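Local coordinates for oxysterol-binding protein homolog 3 (Saccharomyces cerevisiae, PDB 4IC4) that carries lipids in a hydrophobic pocket and transfers them between membranes without vesicles, coupled to phosphoinositides, its OSBP-related domain binding sterols and phospholipids, at residues L72-I75 and S76-F79; K143-R147 and P148-A152; I327-E331 and E332-D336; K337-E340 and W341-L345. One frame throughout, in Å; residues are numbered along the deposited sequence.

Interaction 1: residues L72-I75 and S76-F79; sequences LQLI and SETF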
loop_
_atom_site.group_PDB
_atom_site.type_symbol
_atom_site.label_atom_id
_atom_site.label_comp_id
_atom_site.label_asym_id
_atom_site.label_seq_id
_atom_site.Cartn_x
_atom_site.Cartn_y
_atom_site.Cartn_z
ATOM N N LEU A 72 5.303 3.320 2.976
ATOM C CA LEU A 72 5.776 1.977 2.649
ATOM C C LEU A 72 4.843 0.957 3.295
ATOM O O LEU A 72 4.516 -0.069 2.696
ATOM C CB LEU A 72 7.202 1.763 3.161
ATOM C CG LEU A 72 8.298 2.622 2.522
ATOM C CD1 LEU A 72 9.619 2.387 3.253
ATOM C CD2 LEU A 72 8.431 2.278 1.047
ATOM N N GLN A 73 4.415 1.242 4.522
ATOM C CA GLN A 73 3.507 0.348 5.226
ATOM C C GLN A 73 2.121 0.360 4.565
ATOM O O GLN A 73 1.489 -0.688 4.412
ATOM C CB GLN A 73 3.440 0.743 6.709
ATOM C CG GLN A 73 4.769 0.464 7.420
ATOM C CD GLN A 73 4.846 1.017 8.829
ATOM O OE1 GLN A 73 4.592 2.199 9.065
ATOM N NE2 GLN A 73 5.222 0.162 9.777
ATOM N N LEU A 74 1.657 1.538 4.150
ATOM C CA LEU A 74 0.360 1.645 3.485
ATOM C C LEU A 74 0.320 0.794 2.218
ATOM O O LEU A 74 -0.609 0.013 2.010
ATOM C CB LEU A 74 0.063 3.096 3.099
ATOM C CG LEU A 74 -1.136 3.241 2.151
ATOM C CD1 LEU A 74 -2.411 2.875 2.887
ATOM C CD2 LEU A 74 -1.221 4.665 1.619
ATOM N N ILE A 75 1.325 0.945 1.365
ATOM C CA ILE A 75 1.340 0.180 0.127
ATOM C C ILE A 75 1.475 -1.324 0.388
ATOM O O ILE A 75 1.012 -2.142 -0.410
ATOM C CB ILE A 75 2.443 0.697 -0.809
ATOM C CG1 ILE A 75 2.128 2.153 -1.177
ATOM C CG2 ILE A 75 2.518 -0.166 -2.066
ATOM C CD1 ILE A 75 3.178 2.818 -2.045
ATOM N N SER A 76 2.081 -1.693 1.514
ATOM C CA SER A 76 2.212 -3.107 1.863
ATOM C C SER A 76 0.846 -3.737 2.114
ATOM O O SER A 76 0.710 -4.959 2.088
ATOM C CB SER A 76 3.081 -3.284 3.110
ATOM O OG SER A 76 4.421 -2.925 2.839
ATOM N N GLU A 77 -0.164 -2.905 2.368
ATOM C CA GLU A 77 -1.511 -3.417 2.599
ATOM C C GLU A 77 -2.072 -3.997 1.307
ATOM O O GLU A 77 -3.106 -4.673 1.310
ATOM C CB GLU A 77 -2.421 -2.312 3.147
ATOM C CG GLU A 77 -2.006 -1.861 4.542
ATOM C CD GLU A 77 -2.907 -0.792 5.126
ATOM O OE1 GLU A 77 -4.072 -1.096 5.466
ATOM O OE2 GLU A 77 -2.441 0.359 5.240
ATOM N N THR A 78 -1.382 -3.731 0.202
ATOM C CA THR A 78 -1.769 -4.281 -1.090
ATOM C C THR A 78 -1.747 -5.808 -0.960
ATOM O O THR A 78 -2.431 -6.515 -1.702
ATOM C CB THR A 78 -0.764 -3.857 -2.193
ATOM O OG1 THR A 78 -0.920 -2.459 -2.466
ATOM C CG2 THR A 78 -0.990 -4.649 -3.479
ATOM N N PHE A 79 -0.975 -6.305 0.003
ATOM C CA PHE A 79 -0.829 -7.743 0.218
ATOM C C PHE A 79 -1.630 -8.348 1.372
ATOM O O PHE A 79 -1.404 -9.494 1.759
ATOM C CB PHE A 79 0.661 -8.071 0.370
ATOM C CG PHE A 79 1.449 -7.829 -0.882
ATOM C CD1 PHE A 79 1.473 -8.785 -1.897
ATOM C CD2 PHE A 79 2.110 -6.624 -1.082
ATOM C CE1 PHE A 79 2.140 -8.539 -3.092
ATOM C CE2 PHE A 79 2.782 -6.365 -2.277
ATOM C CZ PHE A 79 2.795 -7.328 -3.284
#
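Leu72 O accepts twice from Ser76. The hydroxyl Ser76 OG donates to it at 2.9 Å, and the backbone Ser76 N donates at 3.2 Å. The two donors come from opposite faces of the carbonyl plane. Ser76 OG can reach back because it stands beside its own backbone N, anti to the carbonyl carbon (chi1 -68°). An alanine here is likely to leave Leu72 O with the backbone N-H of residue 76 but without the hydroxyl on the opposite face of its plane. Gln73 O receives weak bonds from Ser76 N and Glu77 N. The side-chain OE1 of Gln73 accepts from Ser70 N.

Leu74 O takes Glu77 N at 3.0 Å, with the donor well above the carbonyl plane. The side chains of the same pair cross at a slant, and Leu74 CD1 comes 3.4 Å from Glu77 OE2. That carboxylate is buried. Arg114 forms a salt bridge to OE2 and Thr302 a hydrogen bond to OE1. Ile75 O is gripped by Thr78 OG1 at 2.8 Å, in the carbonyl plane on a lone pair, and by Thr78 N at 2.9 Å from above that plane. From Glu77 on, the stronger backbone bonds run i to i+3; the i to i+4 bond of Glu77 N is weak. Ile75 and Ser76 both touch Phe153 of strand 150-157. The arrangement is a helix C-terminus tightening into a 3-10 turn, held against the strands of the beta barrel at the centre of the OSBP-related domain.

Interaction 2: residues K143-R147 and P148-A152; sequences KVSHR and PPVFA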
loop_
_atom_site.group_PDB
_atom_site.type_symbol
_atom_site.label_atom_id
_atom_site.label_comp_id
_atom_site.label_asym_id
_atom_site.label_seq_id
_atom_site.Cartn_x
_atom_site.Cartn_y
_atom_site.Cartn_z
ATOM N N LYS A 143 12.314 3.341 0.008
ATOM C CA LYS A 143 12.045 4.569 -0.732
ATOM C C LYS A 143 13.341 4.791 -1.505
ATOM O O LYS A 143 14.390 5.044 -0.904
ATOM C CB LYS A 143 11.783 5.747 0.200
ATOM C CG LYS A 143 11.493 7.029 -0.568
ATOM C CD LYS A 143 11.109 8.159 0.354
ATOM C CE LYS A 143 10.816 9.425 -0.436
ATOM N NZ LYS A 143 10.390 10.536 0.459
ATOM N N VAL A 144 13.274 4.687 -2.831
ATOM C CA VAL A 144 14.466 4.816 -3.668
ATOM C C VAL A 144 14.724 6.187 -4.294
ATOM O O VAL A 144 15.805 6.431 -4.839
ATOM C CB VAL A 144 14.456 3.742 -4.785
ATOM C CG1 VAL A 144 14.434 2.348 -4.159
ATOM C CG2 VAL A 144 13.241 3.927 -5.689
ATOM N N SER A 145 13.737 7.072 -4.213
ATOM C CA SER A 145 13.864 8.433 -4.734
ATOM C C SER A 145 12.998 9.367 -3.889
ATOM O O SER A 145 11.922 8.972 -3.439
ATOM C CB SER A 145 13.414 8.495 -6.187
ATOM O OG SER A 145 13.482 9.828 -6.664
ATOM N N HIS A 146 13.462 10.597 -3.670
ATOM C CA HIS A 146 12.709 11.556 -2.861
ATOM C C HIS A 146 11.939 12.571 -3.702
ATOM O O HIS A 146 10.813 12.931 -3.368
ATOM C CB HIS A 146 13.640 12.313 -1.908
ATOM C CG HIS A 146 12.915 13.205 -0.946
ATOM N ND1 HIS A 146 13.233 14.536 -0.778
ATOM C CD2 HIS A 146 11.887 12.954 -0.102
ATOM C CE1 HIS A 146 12.429 15.066 0.128
ATOM N NE2 HIS A 146 11.604 14.127 0.553
ATOM N N ARG A 147 12.560 13.039 -4.780
ATOM C CA ARG A 147 11.938 14.012 -5.672
ATOM C C ARG A 147 12.116 13.550 -7.115
ATOM O O ARG A 147 13.186 13.716 -7.703
ATOM C CB ARG A 147 12.584 15.394 -5.493
ATOM C CG ARG A 147 12.336 16.045 -4.135
ATOM C CD ARG A 147 10.935 16.630 -4.043
ATOM N NE ARG A 147 10.764 17.788 -4.918
ATOM C CZ ARG A 147 11.256 18.999 -4.670
ATOM N NH1 ARG A 147 11.951 19.225 -3.565
ATOM N NH2 ARG A 147 11.058 19.987 -5.535
ATOM N N PRO A 148 11.074 12.935 -7.698
ATOM C CA PRO A 148 9.772 12.662 -7.082
ATOM C C PRO A 148 9.858 11.416 -6.204
ATOM O O PRO A 148 10.796 10.634 -6.325
ATOM C CB PRO A 148 8.873 12.447 -8.288
ATOM C CG PRO A 148 9.784 11.722 -9.219
ATOM C CD PRO A 148 11.077 12.508 -9.109
ATOM N N PRO A 149 8.879 11.216 -5.313
ATOM C CA PRO A 149 8.922 10.031 -4.453
ATOM C C PRO A 149 8.722 8.746 -5.246
ATOM O O PRO A 149 7.795 8.639 -6.050
ATOM C CB PRO A 149 7.785 10.276 -3.473
ATOM C CG PRO A 149 6.788 11.016 -4.318
ATOM C CD PRO A 149 7.671 12.016 -5.038
ATOM N N VAL A 150 9.604 7.779 -5.026
ATOM C CA VAL A 150 9.507 6.494 -5.699
ATOM C C VAL A 150 9.750 5.418 -4.654
ATOM O O VAL A 150 10.734 5.468 -3.914
ATOM C CB VAL A 150 10.551 6.340 -6.830
ATOM C CG1 VAL A 150 10.416 4.969 -7.480
ATOM C CG2 VAL A 150 10.350 7.427 -7.878
ATOM N N PHE A 151 8.838 4.455 -4.594
ATOM C CA PHE A 151 8.934 3.361 -3.639
ATOM C C PHE A 151 9.030 2.036 -4.387
ATOM O O PHE A 151 8.280 1.789 -5.338
ATOM C CB PHE A 151 7.703 3.370 -2.730
ATOM C CG PHE A 151 7.437 4.702 -2.093
ATOM C CD1 PHE A 151 8.212 5.147 -1.026
ATOM C CD2 PHE A 151 6.424 5.526 -2.574
ATOM C CE1 PHE A 151 7.983 6.397 -0.444
ATOM C CE2 PHE A 151 6.186 6.781 -1.997
ATOM C CZ PHE A 151 6.969 7.215 -0.930
ATOM N N ALA A 152 9.957 1.185 -3.960
ATOM C CA ALA A 152 10.150 -0.113 -4.598
ATOM C C ALA A 152 9.743 -1.226 -3.652
ATOM O O ALA A 152 10.052 -1.178 -2.457
ATOM C CB ALA A 152 11.608 -0.277 -5.015
#
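Val150 O takes the backbone N of Val144 at 2.9 Å. A weaker bond runs from Ser145 N to Val150 O at 3.4 Å. Ser145 O in turn accepts Val150 N at 3.1 Å, with the donor above the carbonyl plane. Ser145 OG is anti to its own N (chi1 177°), which turns it to Pro148 O for a 2.8 Å hydrogen bond close to the carbonyl plane. Val144 and Ser145 both face Val150: this is a classic beta bulge, in the hairpin of strands 137-145 and 150-157 in the barrel. Val144 CG2 meets Val150 CG1 at 3.5 Å, the two side chains crossing at a slant. Val144 CG1 lies against Ala152 CB.

Lys143 runs fully extended past the Phe151 ring, and its CG comes 3.6 Å from CE1. The chain delivers Lys143 NZ to Pro122 O, a hydrogen bond. Beyond the bulge, a cis peptide bond precedes Pro148 in the turn. His146 and Arg147, at the same turn, bind the phosphatidylinositol 4-phosphate lipid. Gln349 and Arg353 of helix 335-354 touch the His146 side chain; Arg353 also touches Arg147. On the neighbouring strand 160-172, Thr167 OG1 hydrogen-bonds to Pro149 O.

Interaction 3: residues I327-E331 and E332-D336; sequences IRAYE and EGNVD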
loop_
_atom_site.group_PDB
_atom_site.type_symbol
_atom_site.label_atom_id
_atom_site.label_comp_id
_atom_site.label_asym_id
_atom_site.label_seq_id
_atom_site.Cartn_x
_atom_site.Cartn_y
_atom_site.Cartn_z
ATOM N N ILE A 327 6.642 8.338 14.213
ATOM C CA ILE A 327 5.510 7.448 14.009
ATOM C C ILE A 327 5.183 6.718 15.313
ATOM O O ILE A 327 4.014 6.577 15.677
ATOM C CB ILE A 327 5.797 6.401 12.907
ATOM C CG1 ILE A 327 6.087 7.104 11.575
ATOM C CG2 ILE A 327 4.606 5.443 12.780
ATOM C CD1 ILE A 327 6.260 6.156 10.384
ATOM N N ARG A 328 6.216 6.268 16.023
ATOM C CA ARG A 328 6.014 5.544 17.276
ATOM C C ARG A 328 5.389 6.417 18.359
ATOM O O ARG A 328 4.438 6.005 19.021
ATOM C CB ARG A 328 7.339 4.967 17.786
ATOM C CG ARG A 328 7.189 4.088 19.024
ATOM C CD ARG A 328 6.376 2.842 18.715
ATOM N NE ARG A 328 7.022 2.037 17.684
ATOM C CZ ARG A 328 6.444 1.029 17.041
ATOM N NH1 ARG A 328 5.191 0.687 17.314
ATOM N NH2 ARG A 328 7.119 0.357 16.120
ATOM N N ALA A 329 5.924 7.619 18.536
ATOM C CA ALA A 329 5.396 8.529 19.544
ATOM C C ALA A 329 3.940 8.867 19.236
ATOM O O ALA A 329 3.101 8.912 20.139
ATOM C CB ALA A 329 6.238 9.797 19.591
ATOM N N TYR A 330 3.644 9.087 17.957
ATOM C CA TYR A 330 2.293 9.422 17.516
ATOM C C TYR A 330 1.352 8.251 17.778
ATOM O O TYR A 330 0.225 8.436 18.242
ATOM C CB TYR A 330 2.302 9.752 16.019
ATOM C CG TYR A 330 1.004 10.323 15.494
ATOM C CD1 TYR A 330 0.510 11.537 15.969
ATOM C CD2 TYR A 330 0.288 9.667 14.492
ATOM C CE1 TYR A 330 -0.662 12.089 15.457
ATOM C CE2 TYR A 330 -0.887 10.209 13.973
ATOM C CZ TYR A 330 -1.353 11.421 14.458
ATOM O OH TYR A 330 -2.495 11.971 13.924
ATOM N N GLU A 331 1.820 7.045 17.475
ATOM C CA GLU A 331 1.021 5.846 17.684
ATOM C C GLU A 331 0.648 5.725 19.156
ATOM O O GLU A 331 -0.487 5.378 19.494
ATOM C CB GLU A 331 1.808 4.603 17.248
ATOM C CG GLU A 331 1.098 3.283 17.522
ATOM C CD GLU A 331 1.951 2.073 17.187
ATOM O OE1 GLU A 331 2.121 1.762 15.986
ATOM O OE2 GLU A 331 2.460 1.432 18.129
ATOM N N GLU A 332 1.601 6.032 20.029
ATOM C CA GLU A 332 1.373 5.920 21.466
ATOM C C GLU A 332 0.721 7.145 22.102
ATOM O O GLU A 332 0.642 7.247 23.325
ATOM C CB GLU A 332 2.692 5.580 22.166
ATOM C CG GLU A 332 3.403 4.413 21.499
ATOM C CD GLU A 332 4.607 3.901 22.264
ATOM O OE1 GLU A 332 5.252 4.698 22.978
ATOM O OE2 GLU A 332 4.915 2.698 22.132
ATOM N N GLY A 333 0.262 8.077 21.273
ATOM C CA GLY A 333 -0.418 9.252 21.794
ATOM C C GLY A 333 0.414 10.419 22.292
ATOM O O GLY A 333 -0.137 11.371 22.845
ATOM N N ASN A 334 1.728 10.358 22.111
ATOM C CA ASN A 334 2.600 11.447 22.542
ATOM C C ASN A 334 2.715 12.393 21.347
ATOM O O ASN A 334 3.715 12.393 20.629
ATOM C CB ASN A 334 3.976 10.899 22.927
ATOM C CG ASN A 334 3.888 9.744 23.908
ATOM O OD1 ASN A 334 3.330 9.878 25.000
ATOM N ND2 ASN A 334 4.442 8.598 23.523
ATOM N N VAL A 335 1.674 13.196 21.142
ATOM C CA VAL A 335 1.605 14.125 20.017
ATOM C C VAL A 335 2.700 15.186 19.931
ATOM O O VAL A 335 3.319 15.353 18.879
ATOM C CB VAL A 335 0.238 14.836 19.984
ATOM C CG1 VAL A 335 0.175 15.789 18.797
ATOM C CG2 VAL A 335 -0.878 13.805 19.899
ATOM N N ASP A 336 2.923 15.917 21.017
ATOM C CA ASP A 336 3.948 16.956 21.021
ATOM C C ASP A 336 5.300 16.398 20.594
ATOM O O ASP A 336 5.996 16.993 19.768
ATOM C CB ASP A 336 4.059 17.584 22.413
ATOM C CG ASP A 336 2.892 18.500 22.731
ATOM O OD1 ASP A 336 1.731 18.058 22.596
ATOM O OD2 ASP A 336 3.136 19.662 23.118
HETATM O O HOH W 1 3.735 0.938 20.436
#
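The Arg328 and Glu332 side chains cross at an angle where helix 325-331 ends in a Schellman motif. Asn334 N bonds to Ala329 O at 2.8 Å. Gly333 N bonds to Tyr330 O at 3.1 Å from above the carbonyl plane. Gly333 is the C-prime residue, with positive phi (83°). At these backbone angles a CB would collide with the carbonyl oxygen of Glu332.

The Arg328 side chain starts with CG anti to the backbone N (chi1 -175°) and then bends twice. From CB it passes to CG, which lies 4.1 Å from Glu332 OE2. CD comes closer, 3.7 Å from the same oxygen. At the tip, NH1 forms a salt bridge with Glu331 OE2 at 2.9 Å, though its hydrogen bond is weak in angle. NH2 donates to the backbone oxygens of Asn306 and Arg322. Glu331 OE2 has a second cationic mate in Arg31. A methionine in place of Arg328 would probably leave Glu331 OE2 with one cation fewer and the Asn306 and Arg322 carbonyls without this donor.

Glu332 folds CG over Arg328 O, while its backbone N donates to that same oxygen. The two neighbouring glutamates are joined by one water, which donates to Glu331 OE2 and to Glu332 OE2, each at 2.7 Å.

Interaction 4: residues K337-E340 and W341-L345; sequences KAEE and WKLKL
The backbone is regular alpha-helix: Trp341, Lys342, Leu343 and Lys344 donate their N-H to the carbonyls four residues earlier, and the Leu343 N bond to Glu339 O is nearly straight at 173°. Trp341 lays its indole by the Lys337 carbonyl, with CD1 3.3 Å from Lys337 O. Pro325 and Asp326 of helix 325-331 also touch the Trp341 side chain. Glu339 starts with CG anti to its N (chi1 179°) and bends at the next bond. This brings OE1 across Leu343, 3.8 Å from its CG. Leu343 CG also sits 3.3 Å from Glu339 O. The other carboxylate oxygen, OE2, accepts from Val63 N. Lys342 CB is 3.4 Å from Ala338 O, and from there the side chain runs out extended. Its NZ donates to Met61 O and to Asn66 OD1. Glu339 and Lys342 therefore both hold the segment around residues 61-66, where Met61 is one of the residues that bind phosphatidylinositol 4-phosphate. The arrangement is a surface-lying part of the long helix 335-354, which carries the lipid-binding residues Glu346 to Arg350 directly after this segment.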
loop_
_atom_site.group_PDB
_atom_site.type_symbol
_atom_site.label_atom_id
_atom_site.label_comp_id
_atom_site.label_asym_id
_atom_site.label_seq_id
_atom_site.Cartn_x
_atom_site.Cartn_y
_atom_site.Cartn_z
ATOM N N LYS A 337 5.668 15.253 21.158
ATOM C CA LYS A 337 6.936 14.630 20.816
ATOM C C LYS A 337 6.948 14.183 19.363
ATOM O O LYS A 337 7.964 14.313 18.681
ATOM C CB LYS A 337 7.220 13.444 21.739
ATOM C CG LYS A 337 7.832 13.856 23.068
ATOM C CD LYS A 337 9.193 14.510 22.855
ATOM C CE LYS A 337 9.714 15.166 24.124
ATOM N NZ LYS A 337 9.887 14.196 25.242
ATOM N N ALA A 338 5.820 13.663 18.887
ATOM C CA ALA A 338 5.732 13.213 17.504
ATOM C C ALA A 338 5.975 14.378 16.552
ATOM O O ALA A 338 6.680 14.237 15.553
ATOM C CB ALA A 338 4.367 12.595 17.238
ATOM N N GLU A 339 5.394 15.534 16.859
ATOM C CA GLU A 339 5.580 16.699 16.008
ATOM C C GLU A 339 7.046 17.123 15.995
ATOM O O GLU A 339 7.610 17.406 14.939
ATOM C CB GLU A 339 4.717 17.866 16.489
ATOM C CG GLU A 339 4.885 19.118 15.642
ATOM C CD GLU A 339 4.285 18.971 14.257
ATOM O OE1 GLU A 339 4.787 19.630 13.319
ATOM O OE2 GLU A 339 3.305 18.209 14.106
ATOM N N GLU A 340 7.665 17.160 17.170
ATOM C CA GLU A 340 9.062 17.560 17.260
ATOM C C GLU A 340 9.946 16.599 16.469
ATOM O O GLU A 340 10.858 17.020 15.756
ATOM C CB GLU A 340 9.510 17.597 18.722
ATOM C CG GLU A 340 10.780 18.394 18.951
ATOM C CD GLU A 340 11.125 18.536 20.423
ATOM O OE1 GLU A 340 10.238 18.938 21.207
ATOM O OE2 GLU A 340 12.285 18.253 20.794
ATOM N N TRP A 341 9.669 15.305 16.594
ATOM C CA TRP A 341 10.447 14.304 15.877
ATOM C C TRP A 341 10.222 14.376 14.369
ATOM O O TRP A 341 11.164 14.215 13.595
ATOM C CB TRP A 341 10.113 12.897 16.381
ATOM C CG TRP A 341 10.948 12.456 17.545
ATOM C CD1 TRP A 341 10.516 12.178 18.812
ATOM C CD2 TRP A 341 12.358 12.209 17.537
ATOM N NE1 TRP A 341 11.574 11.769 19.593
ATOM C CE2 TRP A 341 12.715 11.780 18.836
ATOM C CE3 TRP A 341 13.355 12.307 16.558
ATOM C CZ2 TRP A 341 14.028 11.449 19.179
ATOM C CZ3 TRP A 341 14.663 11.977 16.901
ATOM C CH2 TRP A 341 14.985 11.553 18.201
ATOM N N LYS A 342 8.978 14.603 13.949
ATOM C CA LYS A 342 8.684 14.697 12.523
ATOM C C LYS A 342 9.529 15.814 11.917
ATOM O O LYS A 342 10.201 15.625 10.902
ATOM C CB LYS A 342 7.192 14.974 12.301
ATOM C CG LYS A 342 6.787 15.008 10.832
ATOM C CD LYS A 342 5.279 15.124 10.665
ATOM C CE LYS A 342 4.905 15.210 9.193
ATOM N NZ LYS A 342 3.434 15.334 8.998
ATOM N N LEU A 343 9.511 16.977 12.557
ATOM C CA LEU A 343 10.291 18.114 12.082
ATOM C C LEU A 343 11.784 17.798 12.078
ATOM O O LEU A 343 12.505 18.173 11.154
ATOM C CB LEU A 343 10.021 19.336 12.960
ATOM C CG LEU A 343 8.582 19.857 12.933
ATOM C CD1 LEU A 343 8.417 20.972 13.952
ATOM C CD2 LEU A 343 8.240 20.351 11.533
ATOM N N LYS A 344 12.243 17.101 13.112
ATOM C CA LYS A 344 13.650 16.740 13.221
ATOM C C LYS A 344 14.103 15.814 12.093
ATOM O O LYS A 344 15.141 16.043 11.478
ATOM C CB LYS A 344 13.923 16.081 14.575
ATOM C CG LYS A 344 15.331 15.503 14.725
ATOM C CD LYS A 344 16.414 16.556 14.512
ATOM C CE LYS A 344 16.412 17.601 15.614
ATOM N NZ LYS A 344 17.504 18.596 15.418
ATOM N N LEU A 345 13.330 14.768 11.821
ATOM C CA LEU A 345 13.693 13.842 10.754
ATOM C C LEU A 345 13.732 14.545 9.400
ATOM O O LEU A 345 14.623 14.297 8.590
ATOM C CB LEU A 345 12.710 12.670 10.700
ATOM C CG LEU A 345 13.078 11.403 11.477
ATOM C CD1 LEU A 345 13.211 11.708 12.958
ATOM C CD2 LEU A 345 12.012 10.342 11.229
#

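Interaction 1 is the buried one, its centre about 3 Å from the centre of the chain. Interaction 2 is partly buried near a lipid-binding turn. Interactions 3 and 4 have centres more than 20 Å from the chain's centre, interaction 4 being a surface contact. Interactions 1 and 2 meet directly: Leu72 CD2 packs on Phe151 CD1 at 3.5 Å. Interactions 3 and 4 share helix 335-354 and touch through Ala338 on Ala329 and Tyr330. Hydroxyls serve the main chain in the first two, at a helix end and in a hairpin. Charged side chains and a bridging water mark the third, and charged side chains reaching backbone groups of residues 61-63 mark the fourth.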